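Prolyl oligopeptidase (Novosphingobium capsulatum, PDB 1YR2) probably cleaves oligopeptides on the carboxyl side of proline and, less readily, alanine residues, as a serine peptidase of the S9A family. Local coordinates at residues Gly279-Ile284 against Val298-Asn303; Val275-Arg280 against Phe322-Gly327; Ala215-Asp220 against Val245-Leu250; Gln329-Ser334 against Ile343-Leu348. All blocks are in the same frame, centred on the assembly; numbering follows the deposited sequence.

Contact 1: Gly279-Ile284 against Val298-Asn303; sequences GRWVVI and VARVTN
W281 lays its indole across the neighbouring strand, overlapping the backbone and side chain of R300. With CG beside its own backbone N (chi1 -72°), the ring leans over until CZ3 lies 3.3 Å from R300 N. R300 runs alongside: CB makes a CH-pi contact over the six-membered ring, 3.9 Å from its centroid. A bend at chi3 brings the guanidinium round with W281 CZ2 over one face, 3.6 Å from R300 NH2, the planes 66° apart. D328 OD1 accepts a hydrogen bond from W281 NE1 and forms a salt bridge with R280 NH1. V282, on the other face of the hairpin, meets V301 CG2 with its CG2 at 3.7 Å. The antiparallel backbones are joined by V301 N to R280 O, V282 N to A299 O and A299 N to V282 O. An alanine in place of W281 would remove the indole and its bond to D328, and the R300 chain would probably be less well held. The hairpin forms the middle of a four-stranded propeller blade, between strands 270-275 and 305-311; W281, V283 and V298 face L330 of the next blade, while V282 and V301 touch L217 of the preceding one.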
# COMPACT_ATOMS: atom_id res chain seq x y z
N GLY A 279 -19.61 -10.75 24.15
CA GLY A 279 -19.18 -12.00 24.72
C GLY A 279 -20.13 -13.17 24.46
O GLY A 279 -19.91 -14.26 25.00
N ARG A 280 -21.11 -12.95 23.60
CA ARG A 280 -22.20 -13.90 23.42
C ARG A 280 -21.96 -15.07 22.46
O ARG A 280 -22.63 -16.10 22.57
CB ARG A 280 -23.46 -13.15 22.96
CG ARG A 280 -24.17 -12.39 24.09
CD ARG A 280 -25.29 -11.54 23.58
NE ARG A 280 -26.68 -11.94 23.87
CZ ARG A 280 -27.18 -13.16 23.88
NH1 ARG A 280 -26.44 -14.22 23.69
NH2 ARG A 280 -28.45 -13.33 24.09
N TRP A 281 -21.07 -14.87 21.49
CA TRP A 281 -20.80 -15.86 20.43
C TRP A 281 -19.31 -16.00 20.16
O TRP A 281 -18.59 -14.99 20.02
CB TRP A 281 -21.50 -15.46 19.15
CG TRP A 281 -22.97 -15.64 19.24
CD1 TRP A 281 -23.89 -14.69 19.59
CD2 TRP A 281 -23.70 -16.86 19.05
NE1 TRP A 281 -25.15 -15.26 19.61
CE2 TRP A 281 -25.04 -16.59 19.30
CE3 TRP A 281 -23.33 -18.18 18.68
CZ2 TRP A 281 -26.03 -17.58 19.19
CZ3 TRP A 281 -24.29 -19.14 18.60
CH2 TRP A 281 -25.64 -18.84 18.82
N VAL A 282 -18.86 -17.26 20.09
CA VAL A 282 -17.55 -17.62 19.49
C VAL A 282 -17.78 -17.86 18.01
O VAL A 282 -18.76 -18.51 17.62
CB VAL A 282 -16.98 -18.88 20.16
CG1 VAL A 282 -15.70 -19.35 19.54
CG2 VAL A 282 -16.77 -18.62 21.66
N VAL A 283 -16.90 -17.32 17.18
CA VAL A 283 -16.97 -17.47 15.74
C VAL A 283 -15.62 -17.96 15.27
O VAL A 283 -14.54 -17.35 15.52
CB VAL A 283 -17.33 -16.16 15.05
CG1 VAL A 283 -17.40 -16.31 13.53
CG2 VAL A 283 -18.65 -15.64 15.61
N ILE A 284 -15.65 -19.10 14.60
CA ILE A 284 -14.43 -19.71 14.12
C ILE A 284 -14.44 -19.64 12.58
O ILE A 284 -15.36 -20.12 11.93
CB ILE A 284 -14.29 -21.15 14.62
CG1 ILE A 284 -14.17 -21.14 16.13
CG2 ILE A 284 -13.06 -21.81 13.98
CD1 ILE A 284 -14.40 -22.44 16.74
N VAL A 298 -19.94 -21.53 14.64
CA VAL A 298 -20.31 -20.65 15.76
C VAL A 298 -20.64 -21.47 17.00
O VAL A 298 -21.00 -22.63 16.90
CB VAL A 298 -21.49 -19.71 15.43
CG1 VAL A 298 -21.10 -18.81 14.27
CG2 VAL A 298 -22.76 -20.48 15.14
N ALA A 299 -20.48 -20.86 18.17
CA ALA A 299 -20.86 -21.49 19.41
C ALA A 299 -21.38 -20.44 20.32
O ALA A 299 -20.76 -19.42 20.54
CB ALA A 299 -19.70 -22.18 20.06
N ARG A 300 -22.54 -20.72 20.88
CA ARG A 300 -23.16 -19.86 21.88
C ARG A 300 -22.43 -19.90 23.24
O ARG A 300 -22.13 -20.97 23.80
CB ARG A 300 -24.63 -20.29 22.04
CG ARG A 300 -25.42 -19.47 23.01
CD ARG A 300 -26.86 -20.01 23.18
NE ARG A 300 -27.60 -19.97 21.92
CZ ARG A 300 -28.45 -19.02 21.54
NH1 ARG A 300 -28.76 -18.00 22.33
NH2 ARG A 300 -29.03 -19.12 20.35
N VAL A 301 -22.18 -18.73 23.81
CA VAL A 301 -21.59 -18.61 25.15
C VAL A 301 -22.72 -18.22 26.12
O VAL A 301 -23.45 -17.27 25.89
CB VAL A 301 -20.48 -17.56 25.18
CG1 VAL A 301 -19.81 -17.51 26.55
CG2 VAL A 301 -19.46 -17.82 24.10
N THR A 302 -22.90 -19.04 27.14
CA THR A 302 -23.94 -18.83 28.16
C THR A 302 -23.23 -19.00 29.49
O THR A 302 -22.70 -20.08 29.75
CB THR A 302 -25.06 -19.90 28.08
OG1 THR A 302 -25.59 -19.97 26.74
CG2 THR A 302 -26.30 -19.48 28.95
N ASN A 303 -23.20 -17.95 30.30
CA ASN A 303 -22.64 -18.00 31.67
C ASN A 303 -21.17 -18.41 31.70
O ASN A 303 -20.76 -19.18 32.53
CB ASN A 303 -23.43 -18.95 32.55
CG ASN A 303 -24.87 -18.52 32.73
OD1 ASN A 303 -25.14 -17.36 33.01
ND2 ASN A 303 -25.80 -19.47 32.58

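Contact 2: Val275-Arg280 against Phe322-Gly327; sequences VSSDGR and FVDGVG
The F322 ring carries D324 N over one face, offset toward the rim, and turns its edge to the S276 backbone, with CZ 4.2 Å from S276 CA; G327 C lies over one face of the R280 guanidinium. The D324 carboxylate grips S277 twice: OD1 takes S277 N on its syn lone pair at 2.8 Å, and S277 OG, set between backbone N and C, donates to OD2 from above the carboxylate plane. D278 accepts G327 N on the syn lone pair of OD2, at 2.8 Å and nearly straight (170°). R280 passes G327, with CD 3.5 Å from G327 CA, on its way to D328. S276 OG, which also takes the backbone N-H of W281, shares a water with D278 OD1 and G327 O; a second water bridges S277 OG and G325 O. G325 sits where a side chain would crowd S276 CB. An alanine at D324 would have no carboxylate for S277 N and OG, and the turn would probably be held less firmly to the strand. S276 to G279 form a type I beta turn that links the first two strands of one beta-propeller blade and packs on the first strand of the next.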
# COMPACT_ATOMS: atom_id res chain seq x y z
N VAL A 275 -14.52 -13.64 19.24
CA VAL A 275 -15.66 -13.58 20.15
C VAL A 275 -16.31 -12.25 19.90
O VAL A 275 -15.64 -11.22 19.74
CB VAL A 275 -15.25 -13.72 21.65
CG1 VAL A 275 -16.43 -13.77 22.53
CG2 VAL A 275 -14.44 -15.00 21.89
N SER A 276 -17.61 -12.26 19.83
CA SER A 276 -18.35 -11.02 19.69
C SER A 276 -18.08 -10.11 20.90
O SER A 276 -17.73 -10.58 22.00
CB SER A 276 -19.84 -11.27 19.44
OG SER A 276 -20.47 -11.98 20.49
N SER A 277 -18.21 -8.80 20.68
CA SER A 277 -17.82 -7.82 21.68
C SER A 277 -18.60 -7.89 23.00
O SER A 277 -18.04 -7.55 24.03
CB SER A 277 -17.86 -6.38 21.09
OG SER A 277 -19.13 -6.14 20.49
N ASP A 278 -19.84 -8.38 22.97
CA ASP A 278 -20.62 -8.55 24.18
C ASP A 278 -20.47 -9.95 24.76
O ASP A 278 -21.14 -10.32 25.70
CB ASP A 278 -22.11 -8.18 23.93
CG ASP A 278 -22.77 -9.02 22.83
OD1 ASP A 278 -22.12 -9.95 22.26
OD2 ASP A 278 -23.97 -8.78 22.51
N GLY A 279 -19.61 -10.75 24.15
CA GLY A 279 -19.18 -12.00 24.72
C GLY A 279 -20.13 -13.17 24.46
O GLY A 279 -19.91 -14.26 25.00
N ARG A 280 -21.11 -12.95 23.60
CA ARG A 280 -22.20 -13.90 23.42
C ARG A 280 -21.96 -15.07 22.46
O ARG A 280 -22.63 -16.10 22.57
CB ARG A 280 -23.46 -13.15 22.96
CG ARG A 280 -24.17 -12.39 24.09
CD ARG A 280 -25.29 -11.54 23.58
NE ARG A 280 -26.68 -11.94 23.87
CZ ARG A 280 -27.18 -13.16 23.88
NH1 ARG A 280 -26.44 -14.22 23.69
NH2 ARG A 280 -28.45 -13.33 24.09
N PHE A 322 -15.90 -12.14 9.52
CA PHE A 322 -16.73 -11.78 10.68
C PHE A 322 -16.43 -10.34 11.09
O PHE A 322 -15.31 -9.98 11.24
CB PHE A 322 -16.38 -12.72 11.83
CG PHE A 322 -17.08 -12.41 13.14
CD1 PHE A 322 -18.44 -12.27 13.20
CD2 PHE A 322 -16.33 -12.28 14.30
CE1 PHE A 322 -19.04 -11.98 14.40
CE2 PHE A 322 -16.94 -12.03 15.50
CZ PHE A 322 -18.30 -11.90 15.54
N VAL A 323 -17.48 -9.55 11.25
CA VAL A 323 -17.34 -8.15 11.68
C VAL A 323 -17.47 -8.09 13.19
O VAL A 323 -16.47 -7.85 13.88
CB VAL A 323 -18.35 -7.26 10.95
CG1 VAL A 323 -18.24 -5.82 11.38
CG2 VAL A 323 -18.16 -7.31 9.47
N ASP A 324 -18.68 -8.30 13.71
CA ASP A 324 -18.95 -8.37 15.13
C ASP A 324 -20.37 -8.91 15.30
O ASP A 324 -21.08 -9.15 14.32
CB ASP A 324 -18.81 -6.96 15.75
CG ASP A 324 -18.54 -6.97 17.26
OD1 ASP A 324 -18.51 -8.03 17.96
OD2 ASP A 324 -18.33 -5.89 17.83
N GLY A 325 -20.75 -9.13 16.56
CA GLY A 325 -22.09 -9.53 16.92
C GLY A 325 -22.67 -8.59 17.96
O GLY A 325 -21.94 -7.97 18.70
N VAL A 326 -23.98 -8.44 17.94
CA VAL A 326 -24.71 -7.75 19.01
C VAL A 326 -25.85 -8.66 19.32
O VAL A 326 -26.67 -8.98 18.44
CB VAL A 326 -25.28 -6.39 18.57
CG1 VAL A 326 -26.09 -5.74 19.72
CG2 VAL A 326 -24.23 -5.48 18.10
N GLY A 327 -25.90 -9.16 20.55
CA GLY A 327 -27.01 -10.03 20.94
C GLY A 327 -26.87 -11.35 20.17
O GLY A 327 -25.80 -11.93 20.14
O HOH W 1 -23.09 -11.08 20.02
O HOH W 2 -21.63 -6.50 20.91

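Contact 3: Ala215-Asp220 against Val245-Leu250; sequences AWLGND and VWLHRL
Within one four-stranded blade of the beta-propeller, the loop that follows strand 215-216 folds back to meet the end of strand 244-249; the intervening strand 221-226 separates the two strands. Polar contact across the segments comes down to one backbone hydrogen bond, L250 N to D220 O, 3.1 Å long. It is almost straight at the hydrogen (174°), yet the donor approaches from above the carbonyl plane of D220, 40° out of it. Apolar contact is made at two separate places. In one, L217 and L247 meet at about a right angle, both with CG anti to the backbone N, so that their methyl ends meet: L217 CD2 lies 3.8 Å from L247 CD1 and 3.9 Å from L247 CD2. V260, on strand 258-261, also packs against L247. In the other, at the end of strand 244-249, L250 is touched by CZ3 of W216, whose ring tip turns back although its CB points away. The indole N-H of W216 is bound by the carbonyl of A169, which fixes the ring from the side of the preceding blade. Within the second segment, L247 CD2 also lies over a face of the R249 guanidinium, whose NH1 binds Q258. L250 CD2, besides sitting 3.7 Å from W216 CZ3, presses on the D220 backbone, 3.6 Å from D220 C.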
# COMPACT_ATOMS: atom_id res chain seq x y z
N ALA A 215 -8.28 -14.02 21.48
CA ALA A 215 -9.65 -13.58 21.70
C ALA A 215 -10.08 -13.90 23.10
O ALA A 215 -10.15 -15.07 23.49
CB ALA A 215 -10.60 -14.24 20.73
N TRP A 216 -10.44 -12.86 23.86
CA TRP A 216 -10.83 -13.07 25.24
C TRP A 216 -12.27 -13.58 25.29
O TRP A 216 -13.15 -13.13 24.55
CB TRP A 216 -10.74 -11.75 26.02
CG TRP A 216 -9.33 -11.37 26.38
CD1 TRP A 216 -8.46 -10.62 25.64
CD2 TRP A 216 -8.62 -11.74 27.56
NE1 TRP A 216 -7.27 -10.47 26.30
CE2 TRP A 216 -7.33 -11.17 27.48
CE3 TRP A 216 -8.96 -12.47 28.70
CZ2 TRP A 216 -6.37 -11.33 28.47
CZ3 TRP A 216 -8.03 -12.63 29.68
CH2 TRP A 216 -6.74 -12.04 29.58
N LEU A 217 -12.49 -14.55 26.18
CA LEU A 217 -13.80 -15.03 26.54
C LEU A 217 -14.05 -14.46 27.92
O LEU A 217 -13.60 -14.99 28.91
CB LEU A 217 -13.80 -16.54 26.53
CG LEU A 217 -15.14 -17.22 26.66
CD1 LEU A 217 -15.82 -17.33 25.34
CD2 LEU A 217 -14.95 -18.59 27.33
N GLY A 218 -14.70 -13.32 27.95
CA GLY A 218 -14.83 -12.52 29.16
C GLY A 218 -13.50 -12.00 29.68
O GLY A 218 -12.66 -11.57 28.89
N ASN A 219 -13.32 -11.98 31.01
CA ASN A 219 -12.15 -11.35 31.63
C ASN A 219 -11.05 -12.27 32.11
O ASN A 219 -10.01 -11.77 32.52
CB ASN A 219 -12.61 -10.42 32.76
CG ASN A 219 -13.70 -9.45 32.27
OD1 ASN A 219 -13.52 -8.81 31.26
ND2 ASN A 219 -14.78 -9.38 32.97
N ASP A 220 -11.24 -13.57 32.02
CA ASP A 220 -10.30 -14.53 32.61
C ASP A 220 -10.11 -15.79 31.82
O ASP A 220 -9.75 -16.82 32.40
CB ASP A 220 -10.78 -14.92 34.01
CG ASP A 220 -12.17 -15.51 33.98
OD1 ASP A 220 -12.69 -15.82 32.88
OD2 ASP A 220 -12.83 -15.69 35.02
N VAL A 245 -8.27 -25.14 18.06
CA VAL A 245 -8.67 -24.01 18.89
C VAL A 245 -8.86 -24.54 20.31
O VAL A 245 -9.52 -25.56 20.48
CB VAL A 245 -9.95 -23.36 18.38
CG1 VAL A 245 -10.34 -22.15 19.27
CG2 VAL A 245 -9.79 -22.92 16.98
N TRP A 246 -8.21 -23.89 21.28
CA TRP A 246 -8.27 -24.19 22.72
C TRP A 246 -8.64 -22.96 23.54
O TRP A 246 -8.50 -21.81 23.06
CB TRP A 246 -6.92 -24.68 23.21
CG TRP A 246 -6.45 -25.93 22.61
CD1 TRP A 246 -6.01 -26.14 21.31
CD2 TRP A 246 -6.35 -27.20 23.27
NE1 TRP A 246 -5.65 -27.46 21.15
CE2 TRP A 246 -5.82 -28.13 22.34
CE3 TRP A 246 -6.65 -27.65 24.59
CZ2 TRP A 246 -5.59 -29.47 22.66
CZ3 TRP A 246 -6.42 -28.97 24.90
CH2 TRP A 246 -5.90 -29.88 23.94
N LEU A 247 -9.05 -23.21 24.79
CA LEU A 247 -9.43 -22.18 25.75
C LEU A 247 -8.46 -22.30 26.91
O LEU A 247 -8.33 -23.36 27.53
CB LEU A 247 -10.86 -22.34 26.24
CG LEU A 247 -11.39 -21.33 27.25
CD1 LEU A 247 -11.51 -19.97 26.55
CD2 LEU A 247 -12.71 -21.77 27.84
N HIS A 248 -7.78 -21.21 27.21
CA HIS A 248 -6.94 -21.14 28.38
C HIS A 248 -7.64 -20.36 29.50
O HIS A 248 -8.03 -19.20 29.31
CB HIS A 248 -5.60 -20.46 28.08
CG HIS A 248 -4.74 -20.31 29.29
ND1 HIS A 248 -4.26 -21.39 29.98
CD2 HIS A 248 -4.32 -19.20 29.97
CE1 HIS A 248 -3.54 -20.97 31.01
NE2 HIS A 248 -3.57 -19.65 31.04
N ARG A 249 -7.68 -20.96 30.68
CA ARG A 249 -8.19 -20.25 31.88
C ARG A 249 -7.07 -19.65 32.71
O ARG A 249 -6.10 -20.29 33.03
CB ARG A 249 -9.09 -21.18 32.70
CG ARG A 249 -10.43 -21.44 31.97
CD ARG A 249 -11.39 -22.30 32.78
NE ARG A 249 -12.66 -22.53 32.09
CZ ARG A 249 -12.90 -23.58 31.33
NH1 ARG A 249 -11.98 -24.52 31.11
NH2 ARG A 249 -14.09 -23.69 30.77
N LEU A 250 -7.19 -18.37 33.00
CA LEU A 250 -6.05 -17.65 33.54
C LEU A 250 -5.79 -18.19 34.94
O LEU A 250 -6.73 -18.49 35.63
CB LEU A 250 -6.33 -16.15 33.53
CG LEU A 250 -5.92 -15.29 32.34
CD1 LEU A 250 -4.41 -15.31 32.19
CD2 LEU A 250 -6.62 -15.72 31.03

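Contact 4: Gln329-Ser334 against Ile343-Leu348; sequences QLWFVS and IVRVDL
L330, F332, V344, V346 and L348 form the close-packed face of this hairpin. L330 CD1 meets L348 CD1 at 3.7 Å, and the F332 ring, brought over by a chi1 of -67°, receives V346 CG2 obliquely at 4.0 Å from CE1. S334 CB closes the row against V344 CG2. This face lies against the preceding blade, where W281 and V283 touch L330, and V283 also reaches F332. Four backbone hydrogen bonds hold the strands together, pairing L330 with V346 and F332 with V344 in both directions; V346 N approaches nearly along the C=O axis of L330 at 2.8 Å. The two strands are the central pair of a four-stranded antiparallel propeller blade, flanked by strands 320-326 and 354-357. The opposite face packs through W331, V333 and I343 on strand 365-372 and loosens only toward Q329, R345 and D347, which are partly exposed. R345 CG lies over the five-membered ring of W331, 4.0 Å from the centroid, and the chain runs along the indole, CD 3.6 Å from W331 CZ2. The W331 N-H goes to the carbonyl of L393. Past the indole, R345 bends at chi3 and sets its guanidinium nearly parallel to the Q329 amide, 15° between planes. Q329 NE2 donates to the anti lone pair of D347 OD2 at 2.8 Å, while OD1 of the same carboxylate is hydrogen-bonded to S349, and a water spans Q329 OE1 and R345 NH1.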
# COMPACT_ATOMS: atom_id res chain seq x y z
N GLN A 329 -27.33 -11.62 16.90
CA GLN A 329 -27.10 -11.26 15.51
C GLN A 329 -25.61 -11.04 15.27
O GLN A 329 -24.95 -10.37 16.03
CB GLN A 329 -27.91 -10.02 15.14
CG GLN A 329 -29.42 -10.33 15.17
CD GLN A 329 -30.29 -9.17 14.83
OE1 GLN A 329 -29.92 -8.02 15.06
NE2 GLN A 329 -31.46 -9.47 14.27
N LEU A 330 -25.12 -11.59 14.17
CA LEU A 330 -23.75 -11.45 13.73
C LEU A 330 -23.71 -10.80 12.35
O LEU A 330 -24.55 -11.06 11.51
CB LEU A 330 -23.14 -12.85 13.61
CG LEU A 330 -23.15 -13.78 14.83
CD1 LEU A 330 -22.39 -15.05 14.46
CD2 LEU A 330 -22.55 -13.14 16.05
N TRP A 331 -22.69 -10.00 12.06
CA TRP A 331 -22.54 -9.41 10.74
C TRP A 331 -21.24 -9.90 10.12
O TRP A 331 -20.24 -10.01 10.80
CB TRP A 331 -22.44 -7.89 10.86
CG TRP A 331 -23.80 -7.29 11.10
CD1 TRP A 331 -24.62 -6.75 10.17
CD2 TRP A 331 -24.50 -7.21 12.34
NE1 TRP A 331 -25.78 -6.30 10.76
CE2 TRP A 331 -25.73 -6.56 12.09
CE3 TRP A 331 -24.18 -7.55 13.65
CZ2 TRP A 331 -26.68 -6.31 13.09
CZ3 TRP A 331 -25.14 -7.29 14.66
CH2 TRP A 331 -26.37 -6.68 14.36
N PHE A 332 -21.27 -10.15 8.82
CA PHE A 332 -20.15 -10.62 8.04
C PHE A 332 -20.02 -9.81 6.74
O PHE A 332 -21.00 -9.33 6.17
CB PHE A 332 -20.35 -12.12 7.61
CG PHE A 332 -20.34 -13.09 8.75
CD1 PHE A 332 -21.51 -13.32 9.45
CD2 PHE A 332 -19.19 -13.79 9.11
CE1 PHE A 332 -21.55 -14.20 10.49
CE2 PHE A 332 -19.23 -14.70 10.18
CZ PHE A 332 -20.40 -14.89 10.88
N VAL A 333 -18.81 -9.67 6.25
CA VAL A 333 -18.58 -9.20 4.88
C VAL A 333 -18.53 -10.47 4.05
O VAL A 333 -17.64 -11.29 4.24
CB VAL A 333 -17.25 -8.45 4.72
CG1 VAL A 333 -17.02 -8.02 3.28
CG2 VAL A 333 -17.22 -7.24 5.68
N SER A 334 -19.46 -10.60 3.10
CA SER A 334 -19.59 -11.80 2.30
C SER A 334 -19.28 -11.56 0.83
O SER A 334 -19.73 -10.58 0.24
CB SER A 334 -20.98 -12.40 2.46
OG SER A 334 -21.11 -13.58 1.69
N ILE A 343 -22.75 -7.02 2.77
CA ILE A 343 -22.87 -7.23 4.21
C ILE A 343 -24.10 -8.07 4.53
O ILE A 343 -25.21 -7.70 4.19
CB ILE A 343 -22.97 -5.87 4.90
CG1 ILE A 343 -21.70 -5.05 4.57
CG2 ILE A 343 -23.01 -6.08 6.43
CD1 ILE A 343 -21.73 -3.68 5.11
N VAL A 344 -23.85 -9.17 5.21
CA VAL A 344 -24.87 -10.13 5.61
C VAL A 344 -25.01 -10.17 7.14
O VAL A 344 -24.02 -10.31 7.88
CB VAL A 344 -24.58 -11.54 5.06
CG1 VAL A 344 -25.62 -12.53 5.52
CG2 VAL A 344 -24.56 -11.53 3.56
N ARG A 345 -26.25 -10.08 7.57
CA ARG A 345 -26.61 -10.25 8.99
C ARG A 345 -27.14 -11.63 9.21
O ARG A 345 -28.06 -12.05 8.53
CB ARG A 345 -27.63 -9.24 9.39
CG ARG A 345 -27.98 -9.25 10.88
CD ARG A 345 -29.05 -8.27 11.28
NE ARG A 345 -30.31 -8.68 10.65
CZ ARG A 345 -31.36 -7.92 10.45
NH1 ARG A 345 -31.45 -6.67 10.87
NH2 ARG A 345 -32.38 -8.47 9.82
N VAL A 346 -26.55 -12.37 10.12
CA VAL A 346 -27.08 -13.69 10.47
C VAL A 346 -27.73 -13.62 11.85
O VAL A 346 -27.09 -13.23 12.82
CB VAL A 346 -25.96 -14.68 10.50
CG1 VAL A 346 -26.45 -16.07 10.82
CG2 VAL A 346 -25.29 -14.65 9.17
N ASP A 347 -29.00 -13.96 11.93
CA ASP A 347 -29.76 -14.00 13.19
C ASP A 347 -29.83 -15.43 13.69
O ASP A 347 -30.27 -16.34 12.97
CB ASP A 347 -31.15 -13.46 12.94
CG ASP A 347 -31.92 -13.21 14.23
OD1 ASP A 347 -32.13 -14.16 14.99
OD2 ASP A 347 -32.36 -12.09 14.54
N LEU A 348 -29.31 -15.65 14.89
CA LEU A 348 -29.27 -16.97 15.48
C LEU A 348 -30.22 -17.14 16.64
O LEU A 348 -30.04 -18.07 17.42
CB LEU A 348 -27.84 -17.21 15.98
CG LEU A 348 -26.77 -17.09 14.89
CD1 LEU A 348 -25.35 -16.99 15.49
CD2 LEU A 348 -26.81 -18.23 13.93
O HOH W 3 -30.29 -5.71 13.18

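Overall arrangement
From the N terminus, contact 3 comes first, bringing the loop after strand 215-216 against the end of strand 244-249, with strand 221-226 between. Contact 1 closes the hairpin of the next blade. Contact 2 opens in the overlapping segment 275-280, sharing G279 and R280, but spans 41 residues, so its loop encloses segment 298-303 and joins that blade to the following one. Contact 4 then closes a short hairpin in this third blade, where strands 320-326 and 329-334 are neighbours. L217 links contact 3 to contact 1, and L330 and L348 link contact 1 to contact 4. Contacts 3 and 4 do not touch, their centres about 24 Å apart across three successive blades.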